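Local coordinates for protein transcriptional regulator PA3341 (Pseudomonas aeruginosa, PDB 2FBH) that probably binds DNA as a dimeric transcriptional regulator of the MarR family and also binds zinc ions, at residues W22-L33 against I109-V120; L46-Q55 against R91-T99. All coordinates share one frame; numbering follows the deposited sequence.

Contact 1. Residues W22-L33 against I109-V120. With ZN (zinc ion), chain C; SO4 (sulfate ion), chain E.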
loop_
_atom_site.group_PDB
_atom_site.type_symbol
_atom_site.label_atom_id
_atom_site.label_comp_id
_atom_site.label_asym_id
_atom_site.label_seq_id
_atom_site.Cartn_x
_atom_site.Cartn_y
_atom_site.Cartn_z
ATOM N N TRP A 22 -1.464 -0.549 -8.995
ATOM C CA TRP A 22 -0.900 0.597 -9.693
ATOM C C TRP A 22 0.606 0.703 -9.355
ATOM O O TRP A 22 1.464 0.839 -10.248
ATOM C CB TRP A 22 -1.644 1.849 -9.239
ATOM C CG TRP A 22 -1.336 3.092 -9.938
ATOM C CD1 TRP A 22 -0.137 3.501 -10.453
ATOM C CD2 TRP A 22 -2.240 4.152 -10.111
ATOM N NE1 TRP A 22 -0.233 4.796 -10.961
ATOM C CE2 TRP A 22 -1.534 5.200 -10.776
ATOM C CE3 TRP A 22 -3.591 4.323 -9.765
ATOM C CZ2 TRP A 22 -2.130 6.385 -11.158
ATOM C CZ3 TRP A 22 -4.209 5.576 -10.138
ATOM C CH2 TRP A 22 -3.467 6.570 -10.810
ATOM N N ARG A 23 0.947 0.594 -8.083
ATOM C CA ARG A 23 2.390 0.604 -7.737
ATOM C C ARG A 23 3.177 -0.585 -8.349
ATOM O O ARG A 23 4.355 -0.426 -8.693
ATOM C CB ARG A 23 2.538 0.712 -6.232
ATOM C CG ARG A 23 1.845 1.971 -5.651
ATOM C CD ARG A 23 2.364 3.253 -6.304
ATOM N NE ARG A 23 1.321 4.238 -6.453
ATOM C CZ ARG A 23 1.508 5.411 -7.060
ATOM N NH1 ARG A 23 0.523 6.258 -7.147
ATOM N NH2 ARG A 23 2.686 5.745 -7.570
ATOM N N ALA A 24 2.537 -1.729 -8.535
ATOM C CA ALA A 24 3.208 -2.895 -9.198
ATOM C C ALA A 24 3.500 -2.526 -10.623
ATOM O O ALA A 24 4.561 -2.863 -11.176
ATOM C CB ALA A 24 2.365 -4.124 -9.160
ATOM N N GLU A 25 2.515 -1.889 -11.257
ATOM C CA GLU A 25 2.681 -1.527 -12.673
ATOM C C GLU A 25 3.797 -0.460 -12.850
ATOM O O GLU A 25 4.628 -0.533 -13.744
ATOM C CB GLU A 25 1.350 -0.995 -13.277
ATOM C CG GLU A 25 1.507 -0.601 -14.769
ATOM C CD GLU A 25 1.851 -1.816 -15.724
ATOM O OE1 GLU A 25 1.636 -3.012 -15.366
ATOM O OE2 GLU A 25 2.342 -1.515 -16.860
ATOM N N LEU A 26 3.799 0.529 -11.967
ATOM C CA LEU A 26 4.873 1.532 -12.021
ATOM C C LEU A 26 6.218 0.838 -11.740
ATOM O O LEU A 26 7.220 1.135 -12.426
ATOM C CB LEU A 26 4.580 2.617 -10.943
ATOM C CG LEU A 26 5.396 3.888 -11.038
ATOM C CD1 LEU A 26 5.763 4.437 -12.496
ATOM C CD2 LEU A 26 4.493 4.862 -10.312
ATOM N N ASP A 27 6.277 -0.045 -10.746
ATOM C CA ASP A 27 7.549 -0.743 -10.435
ATOM C C ASP A 27 7.996 -1.544 -11.654
ATOM O O ASP A 27 9.169 -1.521 -11.972
ATOM C CB ASP A 27 7.362 -1.702 -9.246
ATOM C CG ASP A 27 8.700 -2.295 -8.755
ATOM O OD1 ASP A 27 9.601 -1.516 -8.379
ATOM O OD2 ASP A 27 8.808 -3.514 -8.817
ATOM N N ARG A 28 7.060 -2.198 -12.349
ATOM C CA ARG A 28 7.376 -2.884 -13.634
ATOM C C ARG A 28 7.941 -1.937 -14.698
ATOM O O ARG A 28 8.983 -2.221 -15.305
ATOM C CB ARG A 28 6.098 -3.534 -14.159
ATOM C CG ARG A 28 6.154 -3.955 -15.649
ATOM C CD ARG A 28 4.820 -4.606 -16.146
ATOM N NE ARG A 28 4.885 -4.902 -17.559
ATOM C CZ ARG A 28 5.324 -6.089 -18.050
ATOM N NH1 ARG A 28 5.350 -6.349 -19.356
ATOM N NH2 ARG A 28 5.737 -7.002 -17.242
ATOM N N ARG A 29 7.288 -0.788 -14.910
ATOM C CA ARG A 29 7.783 0.132 -15.942
ATOM C C ARG A 29 9.080 0.815 -15.592
ATOM O O ARG A 29 9.795 1.239 -16.518
ATOM C CB ARG A 29 6.695 1.110 -16.429
ATOM C CG ARG A 29 5.416 0.326 -16.902
ATOM C CD ARG A 29 4.618 1.286 -17.798
ATOM N NE ARG A 29 3.261 0.771 -17.856
ATOM C CZ ARG A 29 2.311 1.425 -18.485
ATOM N NH1 ARG A 29 2.638 2.605 -19.026
ATOM N NH2 ARG A 29 1.062 0.925 -18.490
ATOM N N LEU A 30 9.404 0.850 -14.287
ATOM C CA LEU A 30 10.627 1.450 -13.828
ATOM C C LEU A 30 11.799 0.416 -13.615
ATOM O O LEU A 30 12.911 0.853 -13.205
ATOM C CB LEU A 30 10.425 2.208 -12.537
ATOM C CG LEU A 30 9.492 3.420 -12.706
ATOM C CD1 LEU A 30 9.170 4.060 -11.394
ATOM C CD2 LEU A 30 10.117 4.551 -13.615
ATOM N N SER A 31 11.528 -0.875 -13.873
ATOM C CA SER A 31 12.371 -1.974 -13.416
ATOM C C SER A 31 13.797 -1.955 -14.052
ATOM O O SER A 31 14.789 -2.569 -13.480
ATOM C CB SER A 31 11.689 -3.335 -13.600
ATOM O OG SER A 31 11.473 -3.494 -14.991
ATOM N N HIS A 32 13.929 -1.239 -15.159
ATOM C CA HIS A 32 15.205 -1.155 -15.903
ATOM C C HIS A 32 16.176 -0.231 -15.173
ATOM O O HIS A 32 17.391 -0.238 -15.440
ATOM C CB HIS A 32 14.995 -0.701 -17.291
ATOM C CG HIS A 32 14.417 0.671 -17.414
ATOM N ND1 HIS A 32 13.142 0.982 -16.992
ATOM C CD2 HIS A 32 14.935 1.807 -17.934
ATOM C CE1 HIS A 32 12.906 2.260 -17.245
ATOM N NE2 HIS A 32 13.969 2.778 -17.834
ATOM N N LEU A 33 15.640 0.574 -14.263
ATOM C CA LEU A 33 16.469 1.639 -13.659
ATOM C C LEU A 33 17.269 1.119 -12.470
ATOM O O LEU A 33 18.120 1.842 -11.939
ATOM C CB LEU A 33 15.604 2.882 -13.263
ATOM C CG LEU A 33 14.899 3.501 -14.449
ATOM C CD1 LEU A 33 13.951 4.567 -13.939
ATOM C CD2 LEU A 33 15.833 4.147 -15.480
ATOM N N ILE A 109 11.619 8.949 -14.820
ATOM C CA ILE A 109 10.653 8.423 -13.853
ATOM C C ILE A 109 9.306 9.158 -13.940
ATOM O O ILE A 109 8.234 8.521 -13.973
ATOM C CB ILE A 109 11.221 8.550 -12.415
ATOM C CG1 ILE A 109 12.498 7.654 -12.334
ATOM C CG2 ILE A 109 10.152 8.110 -11.345
ATOM C CD1 ILE A 109 13.105 7.759 -10.897
ATOM N N GLU A 110 9.348 10.489 -14.045
ATOM C CA GLU A 110 8.073 11.206 -14.188
ATOM C C GLU A 110 7.362 10.883 -15.497
ATOM O O GLU A 110 6.145 10.762 -15.507
ATOM C CB GLU A 110 8.242 12.706 -14.001
ATOM C CG GLU A 110 8.477 13.069 -12.559
ATOM C CD GLU A 110 7.218 12.999 -11.711
ATOM O OE1 GLU A 110 7.044 13.884 -10.864
ATOM O OE2 GLU A 110 6.381 12.094 -11.900
ATOM N N ALA A 111 8.108 10.752 -16.579
ATOM C CA ALA A 111 7.505 10.463 -17.864
ATOM C C ALA A 111 6.824 9.080 -17.746
ATOM O O ALA A 111 5.686 8.861 -18.204
ATOM C CB ALA A 111 8.532 10.479 -18.976
ATOM N N ILE A 112 7.532 8.152 -17.105
ATOM C CA ILE A 112 6.947 6.775 -17.002
ATOM C C ILE A 112 5.739 6.768 -16.056
ATOM O O ILE A 112 4.724 6.141 -16.360
ATOM C CB ILE A 112 8.061 5.755 -16.550
ATOM C CG1 ILE A 112 9.099 5.632 -17.678
ATOM C CG2 ILE A 112 7.463 4.428 -16.184
ATOM C CD1 ILE A 112 10.432 4.879 -17.247
ATOM N N ALA A 113 5.807 7.529 -14.958
ATOM C CA ALA A 113 4.674 7.635 -14.031
ATOM C C ALA A 113 3.439 8.305 -14.750
ATOM O O ALA A 113 2.304 7.830 -14.572
ATOM C CB ALA A 113 5.041 8.434 -12.820
ATOM N N ALA A 114 3.690 9.312 -15.591
ATOM C CA ALA A 114 2.623 9.883 -16.431
ATOM C C ALA A 114 2.030 8.857 -17.380
ATOM O O ALA A 114 0.803 8.824 -17.551
ATOM C CB ALA A 114 3.128 11.046 -17.149
ATOM N N SER A 115 2.862 8.005 -17.963
ATOM C CA SER A 115 2.344 6.957 -18.842
ATOM C C SER A 115 1.392 5.991 -18.077
ATOM O O SER A 115 0.310 5.628 -18.543
ATOM C CB SER A 115 3.503 6.186 -19.472
ATOM O OG SER A 115 2.967 5.439 -20.520
ATOM N N VAL A 116 1.818 5.551 -16.903
ATOM C CA VAL A 116 0.980 4.607 -16.128
ATOM C C VAL A 116 -0.350 5.330 -15.799
ATOM O O VAL A 116 -1.412 4.740 -15.895
ATOM C CB VAL A 116 1.708 4.155 -14.855
ATOM C CG1 VAL A 116 0.771 3.301 -14.006
ATOM C CG2 VAL A 116 2.998 3.293 -15.278
ATOM N N ARG A 117 -0.255 6.598 -15.395
ATOM C CA ARG A 117 -1.486 7.392 -15.000
ATOM C C ARG A 117 -2.415 7.495 -16.184
ATOM O O ARG A 117 -3.602 7.141 -16.068
ATOM C CB ARG A 117 -1.036 8.794 -14.467
ATOM C CG ARG A 117 -2.179 9.586 -13.846
ATOM C CD ARG A 117 -1.703 11.021 -13.441
ATOM N NE ARG A 117 -0.391 10.967 -12.918
ATOM C CZ ARG A 117 0.745 11.471 -13.414
ATOM N NH1 ARG A 117 0.856 12.234 -14.494
ATOM N NH2 ARG A 117 1.814 11.223 -12.752
ATOM N N ASN A 118 -1.880 7.868 -17.340
ATOM C CA ASN A 118 -2.684 7.854 -18.587
ATOM C C ASN A 118 -3.379 6.505 -18.825
ATOM O O ASN A 118 -4.591 6.406 -19.130
ATOM C CB ASN A 118 -1.734 8.126 -19.751
ATOM C CG ASN A 118 -2.447 8.342 -21.013
ATOM O OD1 ASN A 118 -3.100 9.384 -21.176
ATOM N ND2 ASN A 118 -2.363 7.357 -21.937
ATOM N N ASP A 119 -2.618 5.419 -18.756
ATOM C CA ASP A 119 -3.196 4.168 -19.094
ATOM C C ASP A 119 -4.216 3.658 -18.047
ATOM O O ASP A 119 -5.259 3.089 -18.409
ATOM C CB ASP A 119 -2.075 3.111 -19.177
ATOM C CG ASP A 119 -1.139 3.335 -20.362
ATOM O OD1 ASP A 119 -1.443 4.216 -21.227
ATOM O OD2 ASP A 119 -0.061 2.670 -20.391
ATOM N N VAL A 120 -3.935 3.824 -16.774
ATOM C CA VAL A 120 -4.854 3.312 -15.748
ATOM C C VAL A 120 -6.167 4.141 -15.698
ATOM O O VAL A 120 -7.162 3.584 -15.310
ATOM C CB VAL A 120 -4.214 3.016 -14.345
ATOM C CG1 VAL A 120 -2.957 2.196 -14.507
ATOM C CG2 VAL A 120 -3.987 4.304 -13.622
HETATM ZN ZN ZN C . 12.086 -0.988 -16.812
HETATM S S SO4 E . 0.920 9.075 -9.627
HETATM O O1 SO4 E . -0.337 9.556 -10.127
HETATM O O2 SO4 E . 0.942 7.625 -9.400
HETATM O O3 SO4 E . 1.064 9.717 -8.334
HETATM O O4 SO4 E . 2.001 9.482 -10.587
HETATM O O HOH W 1 1.676 6.595 -12.019
HETATM O O HOH W 2 5.161 3.582 -20.496
#

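Contact 2. Residues L46-Q55 against R91-T99. With ZN (zinc ion), chain D; SO4 (sulfate ion), chain E.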
loop_
_atom_site.group_PDB
_atom_site.type_symbol
_atom_site.label_atom_id
_atom_site.label_comp_id
_atom_site.label_asym_id
_atom_site.label_seq_id
_atom_site.Cartn_x
_atom_site.Cartn_y
_atom_site.Cartn_z
ATOM N N LEU A 46 10.706 13.313 -3.926
ATOM C CA LEU A 46 11.627 14.434 -3.920
ATOM C C LEU A 46 11.416 15.325 -5.117
ATOM O O LEU A 46 11.536 16.551 -5.027
ATOM C CB LEU A 46 13.089 13.914 -3.906
ATOM C CG LEU A 46 13.495 13.425 -2.541
ATOM C CD1 LEU A 46 14.903 12.731 -2.704
ATOM C CD2 LEU A 46 13.600 14.544 -1.532
ATOM N N ALA A 47 11.148 14.722 -6.259
ATOM C CA ALA A 47 10.996 15.472 -7.494
ATOM C C ALA A 47 9.753 16.352 -7.406
ATOM O O ALA A 47 9.667 17.401 -8.088
ATOM C CB ALA A 47 10.804 14.516 -8.633
ATOM N N ARG A 48 8.787 15.876 -6.637
ATOM C CA ARG A 48 7.447 16.502 -6.645
ATOM C C ARG A 48 7.201 17.570 -5.620
ATOM O O ARG A 48 6.239 18.347 -5.742
ATOM C CB ARG A 48 6.385 15.452 -6.470
ATOM C CG ARG A 48 6.237 14.667 -7.757
ATOM C CD ARG A 48 5.205 13.546 -7.590
ATOM N NE ARG A 48 5.098 12.863 -8.886
ATOM C CZ ARG A 48 4.344 11.787 -9.095
ATOM N NH1 ARG A 48 3.615 11.299 -8.092
ATOM N NH2 ARG A 48 4.270 11.251 -10.318
ATOM N N HIS A 49 8.015 17.609 -4.586
ATOM C CA HIS A 49 7.853 18.729 -3.678
ATOM C C HIS A 49 8.864 19.828 -3.918
ATOM O O HIS A 49 9.969 19.554 -4.405
ATOM C CB HIS A 49 7.706 18.177 -2.285
ATOM C CG HIS A 49 6.543 17.246 -2.194
ATOM N ND1 HIS A 49 5.245 17.688 -2.040
ATOM C CD2 HIS A 49 6.460 15.908 -2.384
ATOM C CE1 HIS A 49 4.422 16.658 -2.056
ATOM N NE2 HIS A 49 5.135 15.566 -2.263
ATOM N N ARG A 50 8.491 21.101 -3.730
ATOM C CA ARG A 50 9.541 22.129 -3.983
ATOM C C ARG A 50 10.501 22.306 -2.811
ATOM O O ARG A 50 11.695 22.582 -3.014
ATOM C CB ARG A 50 9.031 23.483 -4.465
ATOM C CG ARG A 50 10.105 24.177 -5.309
ATOM C CD ARG A 50 10.129 25.699 -5.116
ATOM N NE ARG A 50 10.758 26.106 -3.861
ATOM C CZ ARG A 50 10.123 26.217 -2.696
ATOM N NH1 ARG A 50 8.818 25.963 -2.595
ATOM N NH2 ARG A 50 10.795 26.582 -1.621
ATOM N N ASP A 51 9.972 22.160 -1.596
ATOM C CA ASP A 51 10.826 22.163 -0.412
ATOM C C ASP A 51 11.661 20.888 -0.370
ATOM O O ASP A 51 11.264 19.871 -0.919
ATOM C CB ASP A 51 10.013 22.280 0.870
ATOM C CG ASP A 51 9.225 23.570 0.928
ATOM O OD1 ASP A 51 9.600 24.548 0.230
ATOM O OD2 ASP A 51 8.206 23.573 1.644
ATOM N N SER A 52 12.817 20.981 0.280
ATOM C CA SER A 52 13.657 19.832 0.550
ATOM C C SER A 52 13.210 19.286 1.883
ATOM O O SER A 52 13.263 20.021 2.870
ATOM C CB SER A 52 15.110 20.287 0.619
ATOM O OG SER A 52 15.498 20.778 -0.648
ATOM N N PRO A 53 12.725 18.017 1.929
ATOM C CA PRO A 53 12.156 17.501 3.168
ATOM C C PRO A 53 13.208 17.073 4.173
ATOM O O PRO A 53 14.362 16.773 3.826
ATOM C CB PRO A 53 11.373 16.254 2.703
ATOM C CG PRO A 53 12.241 15.732 1.544
ATOM C CD PRO A 53 12.662 17.027 0.840
ATOM N N THR A 54 12.819 17.003 5.429
ATOM C CA THR A 54 13.674 16.312 6.383
ATOM C C THR A 54 13.411 14.817 6.160
ATOM O O THR A 54 12.486 14.468 5.452
ATOM C CB THR A 54 13.274 16.633 7.807
ATOM O OG1 THR A 54 11.934 16.146 8.060
ATOM C CG2 THR A 54 13.327 18.147 8.017
ATOM N N GLN A 55 14.179 13.956 6.825
ATOM C CA GLN A 55 13.972 12.495 6.752
ATOM C C GLN A 55 12.597 12.108 7.261
ATOM O O GLN A 55 11.922 11.262 6.676
ATOM C CB GLN A 55 15.097 11.730 7.495
ATOM C CG GLN A 55 16.407 11.872 6.745
ATOM C CD GLN A 55 17.462 10.719 6.936
ATOM O OE1 GLN A 55 18.615 10.863 6.481
ATOM N NE2 GLN A 55 17.059 9.590 7.553
ATOM N N ARG A 91 17.686 26.188 9.567
ATOM C CA ARG A 91 17.311 24.811 9.248
ATOM C C ARG A 91 18.609 24.063 9.035
ATOM O O ARG A 91 19.092 23.851 7.897
ATOM C CB ARG A 91 16.388 24.711 8.030
ATOM C CG ARG A 91 15.030 25.406 8.187
ATOM C CD ARG A 91 14.007 24.611 9.063
ATOM N NE ARG A 91 13.781 23.213 8.648
ATOM C CZ ARG A 91 13.023 22.357 9.345
ATOM N NH1 ARG A 91 12.867 21.083 8.952
ATOM N NH2 ARG A 91 12.416 22.778 10.451
ATOM N N ARG A 92 19.149 23.670 10.177
ATOM C CA ARG A 92 20.463 23.085 10.309
ATOM C C ARG A 92 20.438 21.563 10.279
ATOM O O ARG A 92 21.496 20.945 10.089
ATOM C CB ARG A 92 21.059 23.545 11.654
ATOM N N ALA A 93 19.261 20.970 10.516
ATOM C CA ALA A 93 19.056 19.534 10.363
ATOM C C ALA A 93 19.329 19.165 8.916
ATOM O O ALA A 93 19.390 20.021 8.029
ATOM C CB ALA A 93 17.638 19.116 10.747
ATOM N N LYS A 94 19.512 17.881 8.684
ATOM C CA LYS A 94 19.793 17.437 7.341
ATOM C C LYS A 94 18.456 17.373 6.584
ATOM O O LYS A 94 17.431 16.849 7.107
ATOM C CB LYS A 94 20.573 16.108 7.342
ATOM C CG LYS A 94 22.096 16.264 7.164
ATOM C CD LYS A 94 22.817 16.309 8.492
ATOM C CE LYS A 94 22.629 15.007 9.272
ATOM N NZ LYS A 94 22.525 15.266 10.752
ATOM N N HIS A 95 18.476 17.966 5.386
ATOM C CA HIS A 95 17.374 17.916 4.464
ATOM C C HIS A 95 17.834 17.137 3.254
ATOM O O HIS A 95 19.040 17.096 2.952
ATOM C CB HIS A 95 16.950 19.323 4.089
ATOM C CG HIS A 95 16.308 20.055 5.229
ATOM N ND1 HIS A 95 17.039 20.598 6.273
ATOM C CD2 HIS A 95 15.005 20.280 5.523
ATOM C CE1 HIS A 95 16.208 21.151 7.143
ATOM N NE2 HIS A 95 14.968 20.983 6.707
ATOM N N ILE A 96 16.898 16.464 2.607
ATOM C CA ILE A 96 17.297 15.562 1.535
ATOM C C ILE A 96 17.122 16.326 0.259
ATOM O O ILE A 96 16.078 16.876 -0.000
ATOM C CB ILE A 96 16.528 14.236 1.592
ATOM C CG1 ILE A 96 16.817 13.575 2.945
ATOM C CG2 ILE A 96 17.031 13.341 0.457
ATOM C CD1 ILE A 96 15.661 13.357 3.716
ATOM N N VAL A 97 18.169 16.427 -0.524
ATOM C CA VAL A 97 18.139 17.212 -1.721
ATOM C C VAL A 97 18.558 16.311 -2.894
ATOM O O VAL A 97 19.492 15.505 -2.775
ATOM C CB VAL A 97 19.135 18.419 -1.610
ATOM C CG1 VAL A 97 19.080 19.268 -2.867
ATOM C CG2 VAL A 97 18.828 19.256 -0.350
ATOM N N LEU A 98 17.925 16.493 -4.046
ATOM C CA LEU A 98 18.397 15.849 -5.262
ATOM C C LEU A 98 19.645 16.505 -5.799
ATOM O O LEU A 98 19.829 17.728 -5.668
ATOM C CB LEU A 98 17.335 15.952 -6.376
ATOM C CG LEU A 98 16.011 15.268 -6.060
ATOM C CD1 LEU A 98 14.888 15.747 -7.039
ATOM C CD2 LEU A 98 16.238 13.780 -6.269
ATOM N N THR A 99 20.423 15.716 -6.514
ATOM C CA THR A 99 21.575 16.220 -7.242
ATOM C C THR A 99 21.254 16.455 -8.721
ATOM O O THR A 99 20.328 15.845 -9.278
ATOM C CB THR A 99 22.734 15.189 -7.213
ATOM O OG1 THR A 99 22.304 13.997 -7.877
ATOM C CG2 THR A 99 23.182 14.829 -5.779
HETATM ZN ZN ZN D . 5.690 13.711 -1.926
HETATM S S SO4 E . 0.920 9.075 -9.627
HETATM O O1 SO4 E . -0.337 9.556 -10.127
HETATM O O2 SO4 E . 0.942 7.625 -9.400
HETATM O O3 SO4 E . 1.064 9.717 -8.334
HETATM O O4 SO4 E . 2.001 9.482 -10.587
HETATM O O HOH W 3 14.725 18.056 -2.406
HETATM O O HOH W 4 16.269 14.790 8.257
HETATM O O HOH W 5 4.322 13.362 -3.498
#

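Contact 1. Residues W22-L33 against I109-V120
Arg29 forms a salt bridge with Asp119: NH2 lies 2.8 Å from Asp119 OD2, which sits close to the guanidinium plane and receives it on its anti lone pair, while NH1 adds a weak bond to the same oxygen. The other edge of the guanidinium is held from within its own helix, where Arg29 NE makes a straight bond (166°) to Glu25 OE2 at 2.7 Å. Gripped between two carboxylates, the group is fixed in its rotation, and its chain, extended from CG to NE, lies over Val116, whose CG2 sits under one guanidinium face. Arg146 of the second subunit forms a further salt bridge with Asp119. Next to Asp119 in the chain, Val120 puts CG2 over the six-membered ring of Trp22, a CH-pi contact 3.5 Å from the centroid. Trp22 NE1 donates a hydrogen bond to a water (2.8 Å) that in turn donates to Ala113 O and sulfate O2. Val116 is a knob among Trp22, Glu25, Leu26 and Arg29, and toward the opposite end of the pair Leu30 CD2 packs on Ile112 CD1 at 3.7 Å. The two helix segments run roughly antiparallel at 137°, axes 9.8 Å apart, a helix pair of the MarR dimerisation region.

Contact 2. Residues L46-Q55 against R91-T99
In the winged helix-turn-helix domain of the MarR fold, the connection from helix 39-48 to helix 55-62 runs alongside strand 95-98 of the wing, which pairs on its other edge with strand 82-85. One direct backbone bond ties the two segments: Ile96 N donates to Pro53 O at 2.8 Å, approaching almost in line with the carbonyl. A water extends the link, accepting from Gln55 N at 2.7 Å and donating to Lys94 O. Ile96 is the main apolar piece. Its CG2, anti to the backbone N, meets Leu46 CD1 at 3.9 Å, whereas its CD1 reaches the other way to Gln55 CG at 3.5 Å; Leu58 and Leu73 of the neighbouring helices also touch this side chain. Leu98 lies obliquely against Leu46 CB and presses CD1 onto the backbone of Ala47. Nearer the wing tip, Ser52 O sits at the edge of the His95 ring, 3.2 Å from CD2. At the adjacent ring atom Arg91 takes hold, NE and NH1 both donating to His95 NE2. The methyl CG2 of Thr54, whose OG1 caps the following helix, lies side by side with His95, 3.5 Å from NE2.

Overall arrangement
Contact 1 belongs to the helices that form the dimer interface, contact 2 to the winged helix-turn-helix domain, and their centres are about 23 Å apart on opposite sides of the chain's centre. Helix 102-120 follows strand 95-98 and connects them. They meet at Arg48, whose NH2 makes a 2.8 Å salt bridge to Glu110 OE2. One sulfate, probably from the crystallisation liquor, is bound by Arg23 and Arg117 of contact 1, Arg48 of contact 2, and Gly12 and Thr13 of the second subunit. The shared anion probably eases the approach of Arg48 NH2 and Arg117 NH2, 3.5 Å apart. Separate zinc ions sit at His32 in contact 1 and at His49 of contact 2, whose zinc site also includes the nearby His45.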